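Local atomic coordinates of enoyl-CoA hydratase (Bacillus halodurans, PDB entry 3LKE), a protein that probably catalyses the reversible hydration of the double bond of enoyl-coenzyme A thioesters, as a member of the crotonase family. Residues A[13-18]-A[47-52]; A[93-98]-A[226-231]; A[124-129]-A[181-186]; A[136-141]-A[164-169]. All coordinates share one frame; numbering follows the deposited sequence.

Contact 1: A[13-18]-A[47-52]; sequences DALYIT and TSIHSI
Leu15, Ile17, Ile49 and Ile52 form the apolar centre between 13-18 and 47-52. Leu15 CB meets the tip of Ile49, CD1, at 3.7 Å; Ile49 reaches that far because its CG1 occupies the crowded position between backbone N and carbonyl carbon (chi1 66°) and CD1 then extends fully. Ile17 crosses Ile52 obliquely, tip against branch, with Ile17 CD1 3.8 Å from Ile52 CG2. Leu15 and Ile52 are bridge partners with their side chains on one face of the sheet, while helix 30-45 packs against Ile17 and Ile52.

Outward from this centre the backbones pair. Leu15 N donates to Ser51 O over 3.0 Å; the hydrogen bond is nearly straight, 168° at the hydrogen, although the donor stands above the carbonyl plane. The CA-H of Ile52 adds a contact to Leu15 O at 3.3 Å.

At the polar edge Asp13 O takes the N-H of His50 at 2.9 Å, in the carbonyl plane. The same oxygen sits 3.3 Å above the plane of the His50 ring, over its centre, because CG of His50 is also in the crowded position (chi1 47°), which sets the ring beneath Asp13 O. A 2.8 Å hydrogen bond between His50 ND1 and Ser51 OG, in the ring plane, would limit the ring's rotation.

Parallel pairing of neighbouring strands 14-19 and 51-56, with helix 30-45 as the connection, is the beta-alpha-beta crossover that recurs in the crotonase fold.

Contact 2: A[93-98]-A[226-231]; sequences CVLEIF and ELKQQL
Leu95, Phe98 and Leu227 all carry CG anti to the backbone N (chi1 -168° for Leu95), and these torsions send their ends into the interface between helices 81-98 and 223-241. Leu227 CD2 is the atom on which most of the contact converges. It lies over one face of the Phe98 ring, 4.0 Å from the centroid and 27° off the normal, a CH-pi contact whose nearest ring atom is CG. The Leu95 and Leu227 side chains slide past each other in opposite directions, with Leu95 CD1 3.9 Å from Leu227 CD2; Val94 CG1 lies 4.3 Å from the same methyl.

The segment axes run antiparallel at 172° and approach to 10.4 Å, so two helices of the crotonase fold pack side by side through apolar side chains. Leu95 forks over the other helix: CD2 rests 4.0 Å from Lys228 CB, and its CB faces Leu231 CD1. An alanine at Leu95 would remove both methyls and would probably loosen the packing on Leu227 and on the aliphatic base of Lys228. Phe98 also makes a cation-pi interaction with Lys220, and Leu227 touches Tyr151 and Phe152 of helix 149-157.

Contact 3: A[124-129]-A[181-186]; sequences DRRIAL and GLIQEI
Glu185 OE2 is gripped by two nitrogens of one arginine, Arg125 NE at 2.8 Å and Arg125 NH2 at 3.1 Å, and Arg196 NH2 of helix 190-205 adds a second salt bridge. The Arg125 bridge sits where strand 125-129 pairs in parallel with strand 185-187, outermost in this chain's crotonase sheet. The oxygen lies in the guanidinium plane, presents its anti lone pair to NE, and the carboxylate is turned 81° to the guanidinium. Arg125 reaches it extended from CG to NE, with Gln184 CB over the centre of one guanidinium face. A leucine at Arg125 would remove both donors and is likely to leave the Glu185 carboxylate less firmly held.

Arg126 bends at chi2 and chi3 instead, and from the side, with NE and NH2, holds Leu182 O, NE at 3.0 Å. Its NH1 forms a salt bridge with Glu160 of the third subunit. Between the strands Ala128 N donates to Glu185 O in the carbonyl plane, 3.1 Å and 169°. Gln184, bent at chi2, turns its amide back so that OE1 accepts from Arg126 N at 2.8 Å while standing 3.3 Å above the Arg126 guanidinium plane, offset toward its rim.

Contact 4: A[136-141]-A[164-169]; sequences ENFHKM and NLLLEG
The short helix starting at Phe138 abuts the end of helix 159-168, where Gly169 leaves helical angles with positive phi (50°) and its CA lies 5.0 Å from that of Asn137. A single water joins the two backbones: it donates to Glu136 O and to Leu166 O, and accepts from His139 N at 2.9 Å.

His139 carries the side-chain contact. With CG anti to the backbone N (chi1 -175°), its ring lies across Leu167, whose CD2 stands 3.5 Å above the ring plane, offset toward the rim, in a CH-pi contact. NE2 of this ring is hydrogen-bonded to Ala203 O of the second subunit, which would help to set the ring's orientation. Leu166 CD2 wedges between two neighbours, 3.7 Å from Phe138 CD2 at the edge of that ring and 3.9 Å from Glu136 CB. Glu136 bends at chi2 so that its OE1 binds Asn118, while its CG packs on Leu165 CD2.

Lys140 runs extended until chi4, where it turns and brings NZ to Glu168 O for a weak hydrogen bond of 3.2 Å. At Gly169 a beta carbon in the usual place would lie 2.7 Å from Lys140 NZ.

A cationic amine beside the C-terminal carbonyls of helix 159-168 is consistent with favourable interaction with the helix dipole, and the water bridges backbone groups of the two segments that do not bond to each other directly.

How the contacts relate
From the N terminus, contact 1 closes first, when 47-52 returns beside 13-18 after helix 30-45; it is complete before any other begins. Contact 2 then opens at 93-98 and closes only at 226-231, so its long loop encloses the other two. Within that loop, contact 3 runs from 124-129 to 181-186, and contact 4, from 136-141 to 164-169, falls inside contact 3 in turn; none cross. Contacts 1 and 3 belong to the same sheet, their centres about 19 Å apart; contact 2 joins helix 81-98 to helix 223-241; contact 4 ties helix 138-141 to the end of helix 159-168, on the opposite side of the chain's centre from contact 1.

Contact 1: A[13-18]-A[47-52]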
# COMPACT_ATOMS: atom_id res chain seq x y z
N ASP A 13 27.27 -5.49 -20.14
CA ASP A 13 26.89 -4.44 -19.20
C ASP A 13 25.84 -4.90 -18.19
O ASP A 13 25.07 -4.09 -17.68
CB ASP A 13 26.42 -3.19 -19.95
CG ASP A 13 27.54 -2.54 -20.76
OD1 ASP A 13 28.72 -2.77 -20.43
OD2 ASP A 13 27.24 -1.81 -21.72
N ALA A 14 25.83 -6.20 -17.90
CA ALA A 14 25.03 -6.75 -16.80
C ALA A 14 25.89 -7.65 -15.92
O ALA A 14 26.62 -8.49 -16.42
CB ALA A 14 23.82 -7.52 -17.34
N LEU A 15 25.80 -7.46 -14.60
CA LEU A 15 26.53 -8.30 -13.65
C LEU A 15 25.67 -9.48 -13.21
O LEU A 15 24.55 -9.30 -12.71
CB LEU A 15 26.94 -7.48 -12.42
CG LEU A 15 28.05 -7.94 -11.47
CD1 LEU A 15 27.59 -7.98 -10.01
CD2 LEU A 15 28.70 -9.27 -11.87
N TYR A 16 26.22 -10.68 -13.39
CA TYR A 16 25.56 -11.91 -12.97
C TYR A 16 26.19 -12.42 -11.69
O TYR A 16 27.39 -12.70 -11.65
CB TYR A 16 25.65 -12.97 -14.07
CG TYR A 16 24.85 -12.62 -15.31
CD1 TYR A 16 25.37 -11.77 -16.28
CD2 TYR A 16 23.56 -13.12 -15.49
CE1 TYR A 16 24.65 -11.44 -17.41
CE2 TYR A 16 22.83 -12.80 -16.62
CZ TYR A 16 23.39 -11.96 -17.58
OH TYR A 16 22.66 -11.62 -18.69
N ILE A 17 25.37 -12.52 -10.64
CA ILE A 17 25.83 -13.02 -9.34
C ILE A 17 25.22 -14.40 -9.16
O ILE A 17 24.00 -14.55 -9.12
CB ILE A 17 25.39 -12.08 -8.18
CG1 ILE A 17 26.01 -10.69 -8.35
CG2 ILE A 17 25.78 -12.68 -6.83
CD1 ILE A 17 25.64 -9.70 -7.24
N THR A 18 26.08 -15.42 -9.08
CA THR A 18 25.62 -16.81 -9.06
C THR A 18 25.95 -17.51 -7.75
O THR A 18 27.12 -17.57 -7.34
CB THR A 18 26.26 -17.61 -10.22
OG1 THR A 18 25.98 -16.94 -11.46
CG2 THR A 18 25.70 -19.03 -10.28
N THR A 47 30.39 1.37 -12.71
CA THR A 47 29.66 2.42 -13.42
C THR A 47 29.11 2.04 -14.79
O THR A 47 28.18 2.68 -15.27
CB THR A 47 30.51 3.70 -13.54
OG1 THR A 47 31.80 3.36 -14.05
CG2 THR A 47 30.65 4.37 -12.19
N SER A 48 29.67 1.01 -15.43
CA SER A 48 29.25 0.66 -16.79
C SER A 48 27.97 -0.18 -16.87
O SER A 48 27.20 -0.05 -17.83
CB SER A 48 30.38 -0.01 -17.58
OG SER A 48 30.69 -1.30 -17.07
N ILE A 49 27.73 -1.02 -15.87
CA ILE A 49 26.59 -1.93 -15.94
C ILE A 49 25.28 -1.22 -15.63
O ILE A 49 25.27 -0.21 -14.92
CB ILE A 49 26.75 -3.13 -15.00
CG1 ILE A 49 26.74 -2.68 -13.54
CG2 ILE A 49 28.03 -3.89 -15.35
CD1 ILE A 49 26.91 -3.81 -12.55
N HIS A 50 24.19 -1.74 -16.17
CA HIS A 50 22.86 -1.20 -15.92
C HIS A 50 22.01 -2.13 -15.06
O HIS A 50 20.97 -1.72 -14.52
CB HIS A 50 22.14 -0.91 -17.24
CG HIS A 50 22.23 -2.04 -18.23
ND1 HIS A 50 21.58 -3.24 -18.06
CD2 HIS A 50 22.90 -2.13 -19.41
CE1 HIS A 50 21.84 -4.03 -19.09
NE2 HIS A 50 22.64 -3.38 -19.92
N SER A 51 22.45 -3.37 -14.92
CA SER A 51 21.66 -4.39 -14.24
C SER A 51 22.52 -5.33 -13.41
O SER A 51 23.72 -5.50 -13.67
CB SER A 51 20.85 -5.21 -15.25
OG SER A 51 20.03 -4.39 -16.05
N ILE A 52 21.89 -5.94 -12.42
CA ILE A 52 22.49 -6.99 -11.62
C ILE A 52 21.49 -8.13 -11.55
O ILE A 52 20.35 -7.94 -11.15
CB ILE A 52 22.81 -6.50 -10.20
CG1 ILE A 52 23.89 -5.42 -10.24
CG2 ILE A 52 23.29 -7.66 -9.34
CD1 ILE A 52 24.15 -4.78 -8.91

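Contact 2: A[93-98]-A[226-231]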
# COMPACT_ATOMS: atom_id res chain seq x y z
N CYS A 93 23.46 -7.51 2.95
CA CYS A 93 23.11 -7.98 1.61
C CYS A 93 21.73 -7.43 1.21
O CYS A 93 21.56 -6.91 0.11
CB CYS A 93 23.08 -9.49 1.55
SG CYS A 93 24.72 -10.25 1.68
N VAL A 94 20.75 -7.58 2.09
CA VAL A 94 19.39 -7.10 1.77
C VAL A 94 19.37 -5.59 1.48
O VAL A 94 18.76 -5.14 0.50
CB VAL A 94 18.38 -7.42 2.90
CG1 VAL A 94 17.03 -6.75 2.61
CG2 VAL A 94 18.22 -8.93 3.07
N LEU A 95 20.02 -4.82 2.33
CA LEU A 95 20.00 -3.37 2.23
C LEU A 95 20.73 -2.91 0.97
O LEU A 95 20.27 -2.02 0.27
CB LEU A 95 20.62 -2.75 3.49
CG LEU A 95 20.44 -1.24 3.69
CD1 LEU A 95 18.97 -0.87 3.59
CD2 LEU A 95 21.04 -0.83 5.03
N GLU A 96 21.86 -3.56 0.67
CA GLU A 96 22.67 -3.23 -0.51
C GLU A 96 22.02 -3.60 -1.84
O GLU A 96 22.23 -2.94 -2.85
CB GLU A 96 24.05 -3.89 -0.40
CG GLU A 96 24.79 -3.49 0.85
CD GLU A 96 25.82 -2.42 0.60
OE1 GLU A 96 25.88 -1.89 -0.53
OE2 GLU A 96 26.56 -2.11 1.55
N ILE A 97 21.20 -4.65 -1.84
CA ILE A 97 20.38 -4.92 -3.01
C ILE A 97 19.35 -3.82 -3.13
O ILE A 97 19.22 -3.20 -4.17
CB ILE A 97 19.67 -6.28 -2.90
CG1 ILE A 97 20.71 -7.41 -2.90
CG2 ILE A 97 18.68 -6.48 -4.05
CD1 ILE A 97 20.12 -8.77 -2.58
N PHE A 98 18.62 -3.58 -2.04
CA PHE A 98 17.55 -2.60 -2.05
C PHE A 98 18.01 -1.23 -2.53
O PHE A 98 17.29 -0.55 -3.26
CB PHE A 98 16.95 -2.46 -0.65
CG PHE A 98 15.69 -1.65 -0.63
CD1 PHE A 98 14.48 -2.20 -1.04
CD2 PHE A 98 15.70 -0.34 -0.19
CE1 PHE A 98 13.31 -1.46 -1.01
CE2 PHE A 98 14.52 0.42 -0.16
CZ PHE A 98 13.34 -0.14 -0.57
N GLU A 226 14.00 3.46 6.45
CA GLU A 226 13.01 2.66 7.15
C GLU A 226 13.37 1.18 7.18
O GLU A 226 13.18 0.51 8.19
CB GLU A 226 11.63 2.88 6.53
CG GLU A 226 11.20 4.32 6.60
CD GLU A 226 11.34 4.89 7.99
OE1 GLU A 226 10.67 4.38 8.92
OE2 GLU A 226 12.12 5.85 8.17
N LEU A 227 13.86 0.67 6.05
CA LEU A 227 14.28 -0.72 5.97
C LEU A 227 15.46 -0.94 6.91
O LEU A 227 15.53 -1.93 7.66
CB LEU A 227 14.67 -1.08 4.53
CG LEU A 227 15.33 -2.45 4.32
CD1 LEU A 227 14.46 -3.57 4.93
CD2 LEU A 227 15.59 -2.69 2.84
N LYS A 228 16.41 -0.01 6.88
CA LYS A 228 17.60 -0.16 7.71
C LYS A 228 17.19 -0.28 9.17
O LYS A 228 17.68 -1.17 9.89
CB LYS A 228 18.56 1.01 7.51
CG LYS A 228 19.76 0.96 8.47
CD LYS A 228 20.83 1.98 8.11
CE LYS A 228 20.46 3.38 8.57
NZ LYS A 228 21.61 4.33 8.40
N GLN A 229 16.30 0.60 9.60
CA GLN A 229 15.83 0.56 10.98
C GLN A 229 15.08 -0.73 11.29
O GLN A 229 15.19 -1.27 12.39
CB GLN A 229 14.97 1.77 11.30
CG GLN A 229 15.69 3.09 11.17
CD GLN A 229 14.79 4.26 11.51
OE1 GLN A 229 13.78 4.09 12.19
NE2 GLN A 229 15.15 5.45 11.03
N GLN A 230 14.30 -1.21 10.33
CA GLN A 230 13.53 -2.42 10.57
C GLN A 230 14.46 -3.64 10.69
O GLN A 230 14.22 -4.53 11.49
CB GLN A 230 12.49 -2.63 9.45
CG GLN A 230 11.55 -3.78 9.73
CD GLN A 230 10.09 -3.38 9.64
OE1 GLN A 230 9.75 -2.20 9.60
NE2 GLN A 230 9.22 -4.38 9.59
N LEU A 231 15.52 -3.66 9.88
CA LEU A 231 16.48 -4.77 9.94
C LEU A 231 17.11 -4.83 11.34
O LEU A 231 17.33 -5.90 11.90
CB LEU A 231 17.56 -4.59 8.87
CG LEU A 231 17.04 -4.83 7.44
CD1 LEU A 231 18.04 -4.40 6.37
CD2 LEU A 231 16.69 -6.30 7.29

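Contact 3: A[124-129]-A[181-186]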
# COMPACT_ATOMS: atom_id res chain seq x y z
N ASP A 124 14.21 -5.49 -7.83
CA ASP A 124 13.21 -4.78 -8.63
C ASP A 124 12.23 -5.73 -9.30
O ASP A 124 11.09 -5.39 -9.52
CB ASP A 124 13.89 -3.96 -9.72
CG ASP A 124 14.70 -2.82 -9.17
OD1 ASP A 124 14.33 -2.25 -8.12
OD2 ASP A 124 15.71 -2.49 -9.81
N ARG A 125 12.69 -6.93 -9.64
CA ARG A 125 11.81 -7.90 -10.26
C ARG A 125 12.30 -9.29 -9.88
O ARG A 125 13.49 -9.52 -9.77
CB ARG A 125 11.80 -7.73 -11.80
CG ARG A 125 10.72 -8.53 -12.51
CD ARG A 125 10.55 -8.07 -13.98
NE ARG A 125 9.34 -8.61 -14.60
CZ ARG A 125 8.13 -8.10 -14.46
NH1 ARG A 125 7.93 -7.05 -13.66
NH2 ARG A 125 7.09 -8.66 -15.08
N ARG A 126 11.35 -10.18 -9.61
CA ARG A 126 11.65 -11.56 -9.30
C ARG A 126 10.93 -12.41 -10.32
O ARG A 126 9.72 -12.30 -10.48
CB ARG A 126 11.13 -11.90 -7.90
CG ARG A 126 11.95 -11.32 -6.74
CD ARG A 126 11.55 -9.89 -6.39
NE ARG A 126 10.19 -9.83 -5.85
CZ ARG A 126 9.55 -8.70 -5.53
NH1 ARG A 126 10.14 -7.52 -5.69
NH2 ARG A 126 8.32 -8.75 -5.05
N ILE A 127 11.68 -13.26 -11.03
CA ILE A 127 11.10 -14.13 -12.05
C ILE A 127 11.40 -15.57 -11.65
O ILE A 127 12.55 -15.89 -11.32
CB ILE A 127 11.76 -13.88 -13.42
CG1 ILE A 127 11.54 -12.42 -13.86
CG2 ILE A 127 11.18 -14.84 -14.47
CD1 ILE A 127 12.39 -12.01 -15.08
N ALA A 128 10.38 -16.42 -11.66
CA ALA A 128 10.57 -17.81 -11.23
C ALA A 128 10.29 -18.81 -12.36
O ALA A 128 9.46 -18.56 -13.24
CB ALA A 128 9.66 -18.12 -10.05
N LEU A 129 10.97 -19.95 -12.32
CA LEU A 129 10.55 -21.08 -13.14
C LEU A 129 9.25 -21.64 -12.54
O LEU A 129 9.04 -21.55 -11.33
CB LEU A 129 11.63 -22.16 -13.19
CG LEU A 129 12.89 -21.81 -14.00
CD1 LEU A 129 13.88 -22.97 -14.02
CD2 LEU A 129 12.50 -21.41 -15.42
N GLY A 181 1.97 -11.55 -5.60
CA GLY A 181 2.87 -10.48 -5.96
C GLY A 181 4.29 -10.66 -5.45
O GLY A 181 5.13 -9.77 -5.63
N LEU A 182 4.57 -11.81 -4.82
CA LEU A 182 5.92 -12.10 -4.35
C LEU A 182 6.88 -12.24 -5.53
O LEU A 182 8.03 -11.83 -5.43
CB LEU A 182 5.96 -13.36 -3.48
CG LEU A 182 5.24 -13.24 -2.12
CD1 LEU A 182 5.16 -14.59 -1.42
CD2 LEU A 182 5.93 -12.20 -1.25
N ILE A 183 6.39 -12.81 -6.63
CA ILE A 183 7.11 -12.82 -7.90
C ILE A 183 6.30 -12.07 -8.95
O ILE A 183 5.08 -11.93 -8.82
CB ILE A 183 7.34 -14.27 -8.40
CG1 ILE A 183 8.19 -15.05 -7.39
CG2 ILE A 183 7.97 -14.28 -9.76
CD1 ILE A 183 9.55 -14.51 -7.21
N GLN A 184 6.99 -11.60 -10.00
CA GLN A 184 6.35 -10.78 -11.04
C GLN A 184 5.93 -11.57 -12.27
O GLN A 184 5.02 -11.16 -12.99
CB GLN A 184 7.25 -9.62 -11.43
CG GLN A 184 7.20 -8.45 -10.44
CD GLN A 184 7.67 -8.84 -9.04
OE1 GLN A 184 8.81 -9.25 -8.84
NE2 GLN A 184 6.76 -8.72 -8.06
N GLU A 185 6.57 -12.71 -12.51
CA GLU A 185 6.24 -13.55 -13.65
C GLU A 185 6.85 -14.93 -13.54
O GLU A 185 7.79 -15.16 -12.77
CB GLU A 185 6.68 -12.89 -14.97
CG GLU A 185 8.16 -12.55 -15.04
CD GLU A 185 8.55 -11.92 -16.38
OE1 GLU A 185 8.40 -12.60 -17.42
OE2 GLU A 185 9.01 -10.76 -16.39
N ILE A 186 6.29 -15.84 -14.33
CA ILE A 186 6.74 -17.23 -14.37
C ILE A 186 7.19 -17.55 -15.79
O ILE A 186 6.52 -17.14 -16.75
CB ILE A 186 5.59 -18.17 -13.98
CG1 ILE A 186 5.15 -17.90 -12.53
CG2 ILE A 186 6.00 -19.63 -14.15
CD1 ILE A 186 3.99 -18.75 -12.07

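Contact 4: A[136-141]-A[164-169]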
# COMPACT_ATOMS: atom_id res chain seq x y z
N GLU A 136 7.57 -20.24 4.00
CA GLU A 136 7.81 -19.31 5.10
C GLU A 136 7.43 -20.06 6.37
O GLU A 136 6.24 -20.25 6.64
CB GLU A 136 6.93 -18.07 4.96
CG GLU A 136 7.05 -17.41 3.60
CD GLU A 136 8.31 -16.59 3.47
OE1 GLU A 136 9.09 -16.52 4.45
OE2 GLU A 136 8.52 -15.99 2.39
N ASN A 137 8.42 -20.51 7.13
CA ASN A 137 8.14 -21.48 8.18
C ASN A 137 8.40 -20.96 9.59
O ASN A 137 8.57 -21.74 10.52
CB ASN A 137 8.94 -22.75 7.94
CG ASN A 137 8.28 -23.97 8.54
OD1 ASN A 137 7.05 -24.07 8.60
ND2 ASN A 137 9.10 -24.93 8.97
N PHE A 138 8.43 -19.64 9.72
CA PHE A 138 8.74 -19.01 11.00
C PHE A 138 7.79 -19.43 12.13
O PHE A 138 8.22 -19.59 13.27
CB PHE A 138 8.70 -17.48 10.88
CG PHE A 138 9.60 -16.91 9.82
CD1 PHE A 138 10.96 -16.77 10.04
CD2 PHE A 138 9.07 -16.49 8.60
CE1 PHE A 138 11.78 -16.24 9.07
CE2 PHE A 138 9.90 -15.96 7.61
CZ PHE A 138 11.25 -15.83 7.85
N HIS A 139 6.51 -19.59 11.80
CA HIS A 139 5.48 -19.86 12.82
C HIS A 139 5.76 -21.17 13.57
O HIS A 139 5.77 -21.21 14.80
CB HIS A 139 4.09 -19.92 12.17
CG HIS A 139 2.95 -20.07 13.14
ND1 HIS A 139 2.58 -19.08 14.02
CD2 HIS A 139 2.09 -21.10 13.34
CE1 HIS A 139 1.53 -19.49 14.72
NE2 HIS A 139 1.22 -20.71 14.33
N LYS A 140 6.01 -22.24 12.82
CA LYS A 140 6.30 -23.53 13.43
C LYS A 140 7.67 -23.53 14.11
O LYS A 140 7.87 -24.23 15.10
CB LYS A 140 6.19 -24.65 12.40
CG LYS A 140 4.78 -24.85 11.85
CD LYS A 140 4.75 -25.93 10.77
CE LYS A 140 3.34 -26.11 10.21
NZ LYS A 140 2.86 -24.91 9.46
N MET A 141 8.60 -22.73 13.59
CA MET A 141 9.95 -22.64 14.16
C MET A 141 9.95 -21.88 15.49
O MET A 141 10.85 -22.03 16.32
CB MET A 141 10.94 -21.99 13.17
CG MET A 141 11.07 -22.67 11.79
SD MET A 141 11.97 -21.68 10.54
CE MET A 141 13.58 -21.67 11.28
N ASN A 164 -1.71 -14.57 7.55
CA ASN A 164 -2.25 -15.85 7.13
C ASN A 164 -1.22 -16.77 6.48
O ASN A 164 -1.26 -17.99 6.68
CB ASN A 164 -3.45 -15.68 6.21
CG ASN A 164 -4.36 -16.88 6.24
OD1 ASN A 164 -4.54 -17.56 5.22
ND2 ASN A 164 -4.94 -17.16 7.40
N LEU A 165 -0.32 -16.18 5.69
CA LEU A 165 0.73 -16.94 5.04
C LEU A 165 1.61 -17.58 6.11
O LEU A 165 1.97 -18.75 6.02
CB LEU A 165 1.58 -16.02 4.15
CG LEU A 165 2.67 -16.75 3.35
CD1 LEU A 165 2.01 -17.60 2.29
CD2 LEU A 165 3.66 -15.77 2.73
N LEU A 166 1.95 -16.80 7.14
CA LEU A 166 2.82 -17.30 8.19
C LEU A 166 2.12 -18.35 9.05
O LEU A 166 2.73 -19.35 9.45
CB LEU A 166 3.35 -16.15 9.07
CG LEU A 166 4.29 -15.17 8.34
CD1 LEU A 166 4.69 -13.99 9.23
CD2 LEU A 166 5.53 -15.89 7.81
N LEU A 167 0.83 -18.16 9.30
CA LEU A 167 0.07 -19.12 10.08
C LEU A 167 -0.03 -20.46 9.37
O LEU A 167 0.01 -21.51 10.01
CB LEU A 167 -1.35 -18.62 10.36
CG LEU A 167 -1.56 -17.52 11.40
CD1 LEU A 167 -3.06 -17.29 11.56
CD2 LEU A 167 -0.93 -17.89 12.74
N GLU A 168 -0.16 -20.43 8.05
CA GLU A 168 -0.32 -21.67 7.30
C GLU A 168 0.98 -22.44 7.12
O GLU A 168 0.99 -23.68 7.17
CB GLU A 168 -1.00 -21.40 5.96
CG GLU A 168 -2.41 -20.88 6.14
CD GLU A 168 -3.17 -20.82 4.85
OE1 GLU A 168 -2.55 -20.98 3.79
OE2 GLU A 168 -4.40 -20.60 4.92
N GLY A 169 2.08 -21.71 6.92
CA GLY A 169 3.40 -22.31 6.80
C GLY A 169 3.46 -23.46 5.81
O GLY A 169 4.12 -24.48 6.06
O HOH W 1 5.29 -19.74 9.20